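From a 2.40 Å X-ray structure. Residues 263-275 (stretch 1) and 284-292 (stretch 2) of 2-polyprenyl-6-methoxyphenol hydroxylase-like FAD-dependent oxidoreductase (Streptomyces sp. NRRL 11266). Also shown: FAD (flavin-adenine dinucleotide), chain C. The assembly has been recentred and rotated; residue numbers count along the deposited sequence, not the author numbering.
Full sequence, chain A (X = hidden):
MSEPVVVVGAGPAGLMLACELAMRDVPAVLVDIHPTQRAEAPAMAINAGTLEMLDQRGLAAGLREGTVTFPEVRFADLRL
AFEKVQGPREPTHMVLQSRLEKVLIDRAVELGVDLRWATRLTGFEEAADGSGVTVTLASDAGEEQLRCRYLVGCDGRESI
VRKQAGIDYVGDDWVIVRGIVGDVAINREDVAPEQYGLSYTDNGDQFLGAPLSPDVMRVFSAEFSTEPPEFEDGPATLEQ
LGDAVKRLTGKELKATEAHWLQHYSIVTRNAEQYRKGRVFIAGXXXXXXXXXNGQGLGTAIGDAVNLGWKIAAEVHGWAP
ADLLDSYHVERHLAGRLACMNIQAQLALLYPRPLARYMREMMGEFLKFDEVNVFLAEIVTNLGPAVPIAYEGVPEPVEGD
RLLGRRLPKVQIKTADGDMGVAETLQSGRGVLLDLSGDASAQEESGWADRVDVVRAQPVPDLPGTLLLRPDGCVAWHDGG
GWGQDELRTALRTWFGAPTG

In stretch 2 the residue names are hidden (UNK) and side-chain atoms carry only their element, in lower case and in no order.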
ATOM      1  N   HIS A 263      -6.131 -23.763 -22.197  1.00 71.05           N
ATOM      2  CA  HIS A 263      -5.311 -22.558 -22.168  1.00 65.52           C
ATOM      3  C   HIS A 263      -6.118 -21.386 -21.606  1.00 71.14           C
ATOM      4  O   HIS A 263      -7.310 -21.231 -21.903  1.00 72.96           O
ATOM      5  CB  HIS A 263      -4.811 -22.221 -23.562  1.00 62.21           C
ATOM      6  CG  HIS A 263      -3.895 -23.263 -24.116  1.00 76.97           C
ATOM      7  ND1 HIS A 263      -2.750 -23.659 -23.452  1.00 80.05           N
ATOM      8  CD2 HIS A 263      -3.974 -24.024 -25.236  1.00 71.39           C
ATOM      9  CE1 HIS A 263      -2.162 -24.618 -24.146  1.00 78.35           C
ATOM     10  NE2 HIS A 263      -2.880 -24.851 -25.234  1.00 81.79           N
ATOM     11  N   TYR A 264      -5.484 -20.564 -20.769  1.00 69.12           N
ATOM     12  CA  TYR A 264      -6.101 -19.319 -20.311  1.00 67.73           C
ATOM     13  C   TYR A 264      -5.055 -18.212 -20.307  1.00 67.21           C
ATOM     14  O   TYR A 264      -3.876 -18.455 -20.027  1.00 58.02           O
ATOM     15  CB  TYR A 264      -6.731 -19.477 -18.919  1.00 65.82           C
ATOM     16  CG  TYR A 264      -5.728 -19.397 -17.780  1.00 64.13           C
ATOM     17  CD1 TYR A 264      -5.356 -18.167 -17.242  1.00 60.32           C
ATOM     18  CD2 TYR A 264      -5.152 -20.546 -17.249  1.00 65.77           C
ATOM     19  CE1 TYR A 264      -4.433 -18.083 -16.223  1.00 63.01           C
ATOM     20  CE2 TYR A 264      -4.232 -20.470 -16.210  1.00 63.94           C
ATOM     21  CZ  TYR A 264      -3.874 -19.231 -15.707  1.00 63.08           C
ATOM     22  OH  TYR A 264      -2.954 -19.117 -14.681  1.00 64.44           O
ATOM     23  N   SER A 265      -5.488 -16.988 -20.624  1.00 68.77           N
ATOM     24  CA  SER A 265      -4.670 -15.807 -20.382  1.00 64.02           C
ATOM     25  C   SER A 265      -5.498 -14.882 -19.498  1.00 61.91           C
ATOM     26  O   SER A 265      -6.719 -15.005 -19.432  1.00 68.73           O
ATOM     27  CB  SER A 265      -4.220 -15.070 -21.701  1.00 54.09           C
ATOM     28  OG  SER A 265      -5.309 -14.775 -22.564  1.00 57.53           O
ATOM     29  N   ILE A 266      -4.841 -13.971 -18.787  1.00 63.40           N
ATOM     30  CA  ILE A 266      -5.531 -13.099 -17.829  1.00 60.04           C
ATOM     31  C   ILE A 266      -5.328 -11.663 -18.250  1.00 52.53           C
ATOM     32  O   ILE A 266      -4.185 -11.210 -18.382  1.00 58.09           O
ATOM     33  CB  ILE A 266      -5.029 -13.294 -16.393  1.00 62.41           C
ATOM     34  CG1 ILE A 266      -5.542 -14.611 -15.832  1.00 56.54           C
ATOM     35  CG2 ILE A 266      -5.467 -12.097 -15.500  1.00 64.82           C
ATOM     36  CD1 ILE A 266      -7.069 -14.676 -15.757  1.00 66.55           C
ATOM     37  N   VAL A 267      -6.429 -10.934 -18.408  1.00 61.75           N
ATOM     38  CA  VAL A 267      -6.390  -9.478 -18.419  1.00 70.37           C
ATOM     39  C   VAL A 267      -7.275  -8.968 -17.293  1.00 77.26           C
ATOM     40  O   VAL A 267      -8.059  -9.712 -16.712  1.00 84.81           O
ATOM     41  CB  VAL A 267      -6.839  -8.886 -19.757  1.00 60.52           C
ATOM     42  CG1 VAL A 267      -5.734  -9.092 -20.823  1.00 48.51           C
ATOM     43  CG2 VAL A 267      -8.159  -9.511 -20.152  1.00 54.11           C
ATOM     44  N   THR A 268      -7.164  -7.665 -17.023  1.00 73.04           N
ATOM     45  CA  THR A 268      -7.854  -6.991 -15.922  1.00 47.85           C
ATOM     46  C   THR A 268      -8.741  -5.889 -16.486  1.00 50.87           C
ATOM     47  O   THR A 268      -8.239  -4.899 -17.029  1.00 52.11           O
ATOM     48  CB  THR A 268      -6.846  -6.395 -14.953  1.00 50.81           C
ATOM     49  OG1 THR A 268      -5.927  -7.408 -14.536  1.00 55.33           O
ATOM     50  CG2 THR A 268      -7.571  -5.819 -13.736  1.00 63.99           C
ATOM     51  N   ARG A 269     -10.058  -6.043 -16.362  1.00 56.88           N
ATOM     52  CA  ARG A 269     -10.974  -5.056 -16.922  1.00 56.75           C
ATOM     53  C   ARG A 269     -12.142  -4.807 -15.984  1.00 54.58           C
ATOM     54  O   ARG A 269     -12.568  -5.694 -15.230  1.00 51.93           O
ATOM     55  CB  ARG A 269     -11.528  -5.455 -18.313  1.00 64.08           C
ATOM     56  CG  ARG A 269     -10.426  -5.764 -19.367  1.00 66.60           C
ATOM     57  CD  ARG A 269      -9.898  -4.514 -20.148  1.00 64.28           C
ATOM     58  NE  ARG A 269      -8.924  -4.977 -21.138  1.00 67.76           N
ATOM     59  CZ  ARG A 269      -7.629  -5.192 -20.909  1.00 64.83           C
ATOM     60  NH1 ARG A 269      -7.086  -4.878 -19.706  1.00 48.53           N
ATOM     61  NH2 ARG A 269      -6.859  -5.663 -21.928  1.00 61.65           N
ATOM     62  N   ASN A 270     -12.647  -3.574 -16.042  1.00 47.56           N
ATOM     63  CA  ASN A 270     -13.871  -3.207 -15.351  1.00 49.55           C
ATOM     64  C   ASN A 270     -14.726  -2.418 -16.334  1.00 48.44           C
ATOM     65  O   ASN A 270     -14.293  -1.379 -16.836  1.00 63.13           O
ATOM     66  CB  ASN A 270     -13.548  -2.407 -14.086  1.00 48.58           C
ATOM     67  CG  ASN A 270     -14.694  -2.382 -13.091  1.00 55.92           C
ATOM     68  OD1 ASN A 270     -15.506  -3.311 -13.057  1.00 54.43           O
ATOM     69  ND2 ASN A 270     -14.758  -1.315 -12.253  1.00 46.99           N
ATOM     70  N   ALA A 271     -15.914  -2.938 -16.651  1.00 43.75           N
ATOM     71  CA  ALA A 271     -16.851  -2.203 -17.490  1.00 51.30           C
ATOM     72  C   ALA A 271     -17.102  -0.807 -16.917  1.00 58.48           C
ATOM     73  O   ALA A 271     -17.203  -0.625 -15.700  1.00 54.72           O
ATOM     74  CB  ALA A 271     -18.168  -2.977 -17.604  1.00 49.13           C
ATOM     75  N   GLU A 272     -17.183   0.186 -17.807  1.00 67.11           N
ATOM     76  CA  GLU A 272     -17.402   1.565 -17.372  1.00 69.84           C
ATOM     77  C   GLU A 272     -18.817   1.787 -16.840  1.00 61.54           C
ATOM     78  O   GLU A 272     -19.014   2.580 -15.918  1.00 64.25           O
ATOM     79  CB  GLU A 272     -17.125   2.515 -18.532  1.00 82.18           C
ATOM     80  CG  GLU A 272     -17.242   3.964 -18.156  1.00 96.48           C
ATOM     81  CD  GLU A 272     -17.284   4.879 -19.359  1.00106.10           C
ATOM     82  OE1 GLU A 272     -16.671   4.536 -20.400  1.00109.43           O
ATOM     83  OE2 GLU A 272     -17.932   5.945 -19.253  1.00108.60           O
ATOM     84  N   GLN A 273     -19.799   1.093 -17.399  1.00 55.10           N
ATOM     85  CA  GLN A 273     -21.203   1.232 -17.029  1.00 58.20           C
ATOM     86  C   GLN A 273     -21.768  -0.178 -16.922  1.00 62.67           C
ATOM     87  O   GLN A 273     -21.863  -0.867 -17.943  1.00 71.81           O
ATOM     88  CB  GLN A 273     -21.977   2.051 -18.078  1.00 52.10           C
ATOM     89  CG  GLN A 273     -21.516   3.479 -18.206  1.00 65.81           C
ATOM     90  CD  GLN A 273     -21.677   4.247 -16.893  1.00 82.41           C
ATOM     91  OE1 GLN A 273     -22.608   3.992 -16.122  1.00 82.12           O
ATOM     92  NE2 GLN A 273     -20.759   5.177 -16.628  1.00 87.50           N
ATOM     93  N   TYR A 274     -22.135  -0.631 -15.713  1.00 52.20           N
ATOM     94  CA  TYR A 274     -22.749  -1.954 -15.651  1.00 50.02           C
ATOM     95  C   TYR A 274     -24.188  -1.926 -16.125  1.00 55.30           C
ATOM     96  O   TYR A 274     -24.850  -2.973 -16.093  1.00 48.71           O
ATOM     97  CB  TYR A 274     -22.732  -2.569 -14.248  1.00 46.11           C
ATOM     98  CG  TYR A 274     -21.388  -2.887 -13.625  1.00 46.69           C
ATOM     99  CD1 TYR A 274     -20.211  -2.399 -14.157  1.00 45.35           C
ATOM    100  CD2 TYR A 274     -21.308  -3.685 -12.488  1.00 44.41           C
ATOM    101  CE1 TYR A 274     -18.988  -2.678 -13.571  1.00 45.92           C
ATOM    102  CE2 TYR A 274     -20.077  -3.971 -11.889  1.00 43.71           C
ATOM    103  CZ  TYR A 274     -18.925  -3.450 -12.434  1.00 47.12           C
ATOM    104  OH  TYR A 274     -17.695  -3.700 -11.849  1.00 48.68           O
ATOM    105  N   ARG A 275     -24.682  -0.763 -16.551  1.00 60.07           N
ATOM    106  CA  ARG A 275     -26.059  -0.633 -17.006  1.00 67.99           C
ATOM    107  C   ARG A 275     -26.139   0.359 -18.156  1.00 65.96           C
ATOM    108  O   ARG A 275     -25.531   1.428 -18.098  1.00 72.64           O
ATOM    109  CB  ARG A 275     -26.972  -0.155 -15.874  1.00 63.00           C
ATOM    110  CG  ARG A 275     -28.369   0.092 -16.362  1.00 63.36           C
ATOM    111  CD  ARG A 275     -29.129   1.144 -15.570  1.00 66.32           C
ATOM    112  NE  ARG A 275     -30.499   1.175 -16.073  1.00 70.47           N
ATOM    113  CZ  ARG A 275     -31.503   1.847 -15.525  1.00 78.57           C
ATOM    114  NH1 ARG A 275     -31.313   2.583 -14.434  1.00 81.16           N
ATOM    115  NH2 ARG A 275     -32.706   1.779 -16.076  1.00 80.50           N
ATOM    116  N   UNK A 284     -18.461 -11.881 -15.017  1.00 66.70           N
ATOM    117  CA  UNK A 284     -17.256 -11.705 -15.825  1.00 61.10           C
ATOM    118  C   UNK A 284     -17.472 -10.720 -16.953  1.00 49.49           C
ATOM    119  O   UNK A 284     -16.545  -9.984 -17.312  1.00 50.42           O
ATOM    120  o   UNK A 284     -15.411 -13.106 -14.446  1.00 77.59           O
ATOM    121  c   UNK A 284     -15.635 -13.613 -15.580  1.00 84.30           C
ATOM    122  o   UNK A 284     -14.967 -14.555 -16.074  1.00 87.94           O
ATOM    123  c   UNK A 284     -16.782 -13.040 -16.382  1.00 72.29           C
ATOM    124  N   UNK A 285     -18.685 -10.665 -17.506  1.00 53.40           N
ATOM    125  CA  UNK A 285     -19.016  -9.599 -18.450  1.00 55.38           C
ATOM    126  C   UNK A 285     -18.806  -8.197 -17.862  1.00 55.72           C
ATOM    127  O   UNK A 285     -18.585  -7.245 -18.615  1.00 52.99           O
ATOM    128  c   UNK A 285     -20.462  -9.763 -18.922  1.00 57.23           C
ATOM    129  N   UNK A 286     -18.884  -8.029 -16.544  1.00 57.61           N
ATOM    130  CA  UNK A 286     -18.659  -6.707 -15.981  1.00 58.22           C
ATOM    131  C   UNK A 286     -17.224  -6.496 -15.517  1.00 60.19           C
ATOM    132  O   UNK A 286     -16.745  -5.350 -15.541  1.00 60.86           O
ATOM    133  c   UNK A 286     -19.630  -6.440 -14.815  1.00 60.18           C
ATOM    134  N   UNK A 287     -16.515  -7.566 -15.141  1.00 45.70           N
ATOM    135  CA  UNK A 287     -15.205  -7.378 -14.528  1.00 53.52           C
ATOM    136  C   UNK A 287     -14.501  -8.723 -14.438  1.00 56.84           C
ATOM    137  O   UNK A 287     -15.133  -9.739 -14.108  1.00 50.80           O
ATOM    138  c   UNK A 287     -16.492  -7.314 -12.352  1.00 48.56           C
ATOM    139  c   UNK A 287     -17.597  -8.785 -11.132  1.00 56.82           C
ATOM    140  c   UNK A 287     -15.342  -6.754 -13.118  1.00 50.45           C
ATOM    141  n   UNK A 287     -16.414  -8.509 -11.666  1.00 51.50           N
ATOM    142  c   UNK A 287     -17.775  -6.894 -12.237  1.00 46.70           C
ATOM    143  n   UNK A 287     -18.440  -7.822 -11.463  1.00 53.36           N
ATOM    144  N   UNK A 288     -13.186  -8.704 -14.695  1.00 37.70           N
ATOM    145  CA  UNK A 288     -12.337  -9.896 -14.702  1.00 51.08           C
ATOM    146  C   UNK A 288     -10.943  -9.500 -14.240  1.00 47.71           C
ATOM    147  O   UNK A 288     -10.540  -8.340 -14.351  1.00 51.62           O
ATOM    148  c   UNK A 288     -11.616  -9.564 -17.063  1.00 42.81           C
ATOM    149  c   UNK A 288     -12.213 -10.554 -16.098  1.00 48.17           C
ATOM    150  c   UNK A 288     -13.577 -11.079 -16.585  1.00 49.17           C
ATOM    151  N   UNK A 289     -10.184 -10.490 -13.766  1.00 44.03           N
ATOM    152  CA  UNK A 289      -8.905 -10.257 -13.097  1.00 54.05           C
ATOM    153  C   UNK A 289      -8.354 -11.630 -12.753  1.00 57.42           C
ATOM    154  O   UNK A 289      -9.032 -12.644 -12.936  1.00 59.74           O
ATOM    155  c   UNK A 289      -9.064  -9.413 -11.833  1.00 54.00           C
ATOM    156  c   UNK A 289     -11.418  -9.284 -10.763  1.00 55.60           C
ATOM    157  c   UNK A 289     -11.375 -11.194  -9.685  1.00 65.21           C
ATOM    158  c   UNK A 289     -10.212  -9.850 -10.988  1.00 55.95           C
ATOM    159  n   UNK A 289     -10.222 -11.053 -10.316  1.00 66.75           N
ATOM    160  n   UNK A 289     -12.120 -10.135  -9.940  1.00 60.74           N
ATOM    161  N   UNK A 290      -7.130 -11.648 -12.242  1.00 58.74           N
ATOM    162  CA  UNK A 290      -6.531 -12.904 -11.829  1.00 47.64           C
ATOM    163  C   UNK A 290      -7.355 -13.525 -10.703  1.00 62.84           C
ATOM    164  O   UNK A 290      -7.860 -12.812  -9.815  1.00 56.68           O
ATOM    165  c   UNK A 290      -3.595 -15.483  -9.266  1.00 71.40           C
ATOM    166  c   UNK A 290      -4.244 -14.317  -9.637  1.00 66.72           C
ATOM    167  c   UNK A 290      -3.095 -16.323 -10.239  1.00 82.68           C
ATOM    168  c   UNK A 290      -5.085 -12.704 -11.380  1.00 50.46           C
ATOM    169  c   UNK A 290      -3.235 -15.996 -11.571  1.00 84.71           C
ATOM    170  o   UNK A 290      -2.458 -17.502  -9.897  1.00 77.16           O
ATOM    171  c   UNK A 290      -3.870 -14.825 -11.925  1.00 78.66           C
ATOM    172  c   UNK A 290      -4.389 -13.971 -10.969  1.00 65.77           C
ATOM    173  N   UNK A 291      -7.530 -14.848 -10.721  1.00 56.32           N
ATOM    174  CA  UNK A 291      -8.355 -15.519  -9.699  1.00 51.61           C
ATOM    175  C   UNK A 291      -7.642 -15.654  -8.346  1.00 58.75           C
ATOM    176  O   UNK A 291      -6.770 -16.503  -8.164  1.00 76.89           O
ATOM    177  c   UNK A 291      -7.359 -15.648 -11.958  1.00 51.21           C
ATOM    178  c   UNK A 291      -8.623 -16.924 -10.297  1.00 46.34           C
ATOM    179  c   UNK A 291      -7.655 -17.042 -11.479  1.00 50.52           C
ATOM    180  N   UNK A 292      -8.035 -14.824  -7.403  1.00 58.20           N
ATOM    181  CA  UNK A 292      -7.496 -14.833  -6.053  1.00 55.29           C
ATOM    182  C   UNK A 292      -8.644 -14.777  -5.056  1.00 48.56           C
ATOM    183  O   UNK A 292      -9.678 -14.153  -5.325  1.00 47.32           O
ATOM    184  c   UNK A 292      -6.582 -13.641  -5.814  1.00 65.41           C
ATOM    185  c   UNK A 292      -3.161 -15.207  -5.369  1.00 67.25           C
ATOM    186  c   UNK A 292      -4.270 -12.967  -6.534  1.00 65.11           C
ATOM    187  c   UNK A 292      -2.364 -14.281  -6.015  1.00 67.12           C
ATOM    188  o   UNK A 292      -1.009 -14.477  -6.068  1.00 78.01           O
ATOM    189  c   UNK A 292      -4.526 -15.008  -5.313  1.00 74.42           C
ATOM    190  c   UNK A 292      -2.911 -13.164  -6.602  1.00 61.44           C
ATOM    191  c   UNK A 292      -5.104 -13.891  -5.902  1.00 72.03           C
TER
HETATM  192  PA  FAD C 601     -18.748 -17.480 -16.959  1.00 59.68           P
HETATM  193  O1A FAD C 601     -18.334 -18.450 -15.875  1.00 55.11           O
HETATM  194  O2A FAD C 601     -17.581 -17.302 -17.915  1.00 57.52           O
HETATM  195  O5B FAD C 601     -20.180 -17.939 -17.655  1.00 62.68           O
HETATM  196  C5B FAD C 601     -20.649 -17.271 -18.816  1.00 71.08           C
HETATM  197  C4B FAD C 601     -21.624 -18.229 -19.574  1.00 77.94           C
HETATM  198  O4B FAD C 601     -22.230 -17.655 -20.584  1.00 73.70           O
HETATM  199  C3B FAD C 601     -20.829 -19.401 -20.198  1.00 83.55           C
HETATM  200  O3B FAD C 601     -21.549 -20.544 -20.036  1.00 79.98           O
HETATM  201  C2B FAD C 601     -20.727 -19.029 -21.691  1.00 80.76           C
HETATM  202  O2B FAD C 601     -20.415 -20.269 -22.448  1.00 89.81           O
HETATM  203  C1B FAD C 601     -21.932 -18.581 -21.917  1.00 75.56           C
HETATM  204  N9A FAD C 601     -22.082 -17.675 -23.039  1.00 65.24           N
HETATM  205  C8A FAD C 601     -21.184 -16.764 -23.476  1.00 57.26           C
HETATM  206  N7A FAD C 601     -21.748 -16.081 -24.495  1.00 60.20           N
HETATM  207  C5A FAD C 601     -23.004 -16.558 -24.669  1.00 67.77           C
HETATM  208  C6A FAD C 601     -24.021 -16.228 -25.557  1.00 69.97           C
HETATM  209  N6A FAD C 601     -24.259 -15.306 -26.657  1.00 77.11           N
HETATM  210  N1A FAD C 601     -25.189 -16.876 -25.521  1.00 62.51           N
HETATM  211  C2A FAD C 601     -25.397 -17.852 -24.611  1.00 61.82           C
HETATM  212  N3A FAD C 601     -24.403 -18.166 -23.730  1.00 63.46           N
HETATM  213  C4A FAD C 601     -23.213 -17.527 -23.760  1.00 61.36           C
HETATM  214  N1  FAD C 601     -13.190 -18.426  -9.516  1.00127.45           N
HETATM  215  C2  FAD C 601     -12.979 -18.588  -8.048  1.00130.83           C
HETATM  216  O2  FAD C 601     -13.791 -18.227  -7.260  1.00127.15           O
HETATM  217  N3  FAD C 601     -11.717 -19.224  -7.571  1.00133.20           N
HETATM  218  C4  FAD C 601     -10.724 -19.672  -8.549  1.00128.31           C
HETATM  219  O4  FAD C 601      -9.713 -20.183  -8.202  1.00133.82           O
HETATM  220  C4X FAD C 601     -10.971 -19.490 -10.026  1.00114.62           C
HETATM  221  N5  FAD C 601      -9.948 -19.948 -10.938  1.00108.58           N
HETATM  222  C5X FAD C 601     -10.156 -19.769 -12.397  1.00112.73           C
HETATM  223  C6  FAD C 601      -9.158 -20.210 -13.269  1.00109.90           C
HETATM  224  C7  FAD C 601      -9.327 -20.063 -14.641  1.00113.14           C
HETATM  225  C7M FAD C 601      -8.092 -20.627 -15.330  1.00115.16           C
HETATM  226  C8  FAD C 601     -10.488 -19.480 -15.172  1.00117.89           C
HETATM  227  C8M FAD C 601     -10.587 -19.364 -16.699  1.00117.06           C
HETATM  228  C9  FAD C 601     -11.494 -19.033 -14.297  1.00121.32           C
HETATM  229  C9A FAD C 601     -11.338 -19.168 -12.896  1.00117.47           C
HETATM  230  N10 FAD C 601     -12.404 -18.682 -11.939  1.00103.20           N
HETATM  231  C10 FAD C 601     -12.194 -18.869 -10.507  1.00114.38           C
HETATM  232  C1' FAD C 601     -13.641 -18.094 -12.491  1.00 88.92           C
HETATM  233  C2' FAD C 601     -14.062 -16.675 -12.071  1.00 86.31           C
HETATM  234  O2' FAD C 601     -14.694 -16.665 -10.845  1.00 89.25           O
HETATM  235  C3' FAD C 601     -15.126 -16.139 -13.028  1.00 88.27           C
HETATM  236  O3' FAD C 601     -15.255 -14.778 -12.763  1.00 94.40           O
HETATM  237  C4' FAD C 601     -16.536 -16.745 -12.870  1.00 81.21           C
HETATM  238  O4' FAD C 601     -16.593 -18.130 -13.061  1.00 79.59           O
HETATM  239  C5' FAD C 601     -17.338 -16.085 -13.998  1.00 71.08           C
HETATM  240  O5' FAD C 601     -18.715 -16.194 -13.770  1.00 55.95           O
HETATM  241  P   FAD C 601     -19.793 -15.661 -14.903  1.00 60.77           P
HETATM  242  O1P FAD C 601     -21.084 -16.430 -14.745  1.00 48.53           O
HETATM  243  O2P FAD C 601     -20.005 -14.160 -14.904  1.00 64.51           O
HETATM  244  O3P FAD C 601     -19.064 -15.974 -16.353  1.00 77.94           O

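Position 284 has four side-chain atoms: two carbons, the second carrying two oxygens. They touch nothing on stretch 1. Two oxygens on the second carbon make a carboxylate one carbon from CA, so this is Asp284. It serves the cofactor instead: its backbone N donates a hydrogen bond to FAD O2P at 2.8 Å, and FAD O3' donates to Asp284 OD1 at a very short 2.4 Å.

Position 285 has one side-chain carbon, CB, which points away from stretch 1. One carbon with nothing beyond it means Ala285. It closes the 3-10 segment.

Position 286 also has a single carbon. It points toward stretch 1 and lies over one face of the Tyr274 ring, with CB 3.8 Å from the ring centroid and 7° off the normal. The residue is Ala286. Its backbone O accepts a hydrogen bond from Ala271 N at 2.8 Å, nearly straight at 172°.

Position 287 has one carbon followed by a five-membered ring of three carbons and two nitrogens. The ring comes close to the Tyr274 hydroxyl. It is an imidazole, so this is His287. Its CB is 3.4 Å from Asn270 OD1, and its CD2 is 3.2 Å from Tyr274 OH. The two rings meet obliquely, with centroids 5.6 Å apart. The Tyr274 hydroxyl donates to Asn270 OD1, so these side chains form a small cluster beside His287. The ring's NE2 is hydrogen-bonded elsewhere in the structure.

Position 288 has three carbons, one of them carrying the other two. One branch approaches Val267 O. Branching at CB without any oxygen gives Val288. The near methyl, CG2, is 3.6 Å from Val267 O and 4.3 Å from Arg269 CB.

Position 289 again has one carbon and a five-membered ring of three carbons and two nitrogens. CB lies 4.3 Å from Thr268 CG2, but the ring leads away from stretch 1. This is His289. Its ND1 donates to the backbone O of position 290 at 3.0 Å, which ties the ring to its own stretch.

Position 290 has one carbon, then a six-carbon ring bearing one oxygen. Its CB packs 4.2 Å from Ile266 CG2, and the Tyr264 hydroxyl lies at the ring edge. A phenol identifies Tyr290. Tyr264 OH is 4.4 Å from its CE1.

Position 291 has three carbons that close a ring onto the backbone N. The ring packs against Ile266. Only proline closes such a ring, so it is Pro291. Its CD sits 3.9 Å from Ile266 CD1, while its CB is 3.4 Å from FAD N5.

Position 292 has one carbon, then a six-carbon ring bearing one oxygen. Nothing on stretch 1 is touched. This is Tyr292.

The contact centres on a short antiparallel pairing. Arg269 N donates to Val288 O, and Val288 N to Arg269 O, each at 3.1 Å; the Ala271 to Ala286 bond extends the ladder. Side chains of Asn270 and His287 share one sheet face, those of Arg269 and Val288 the other. Apolar packing flanks the ladder, with Tyr274 against Ala286 and Ile266 against Tyr290 and Pro291. Between the stretches 519 Å² is buried, both sides summed.

Stretch 2 284-292: DAAHVHYPY
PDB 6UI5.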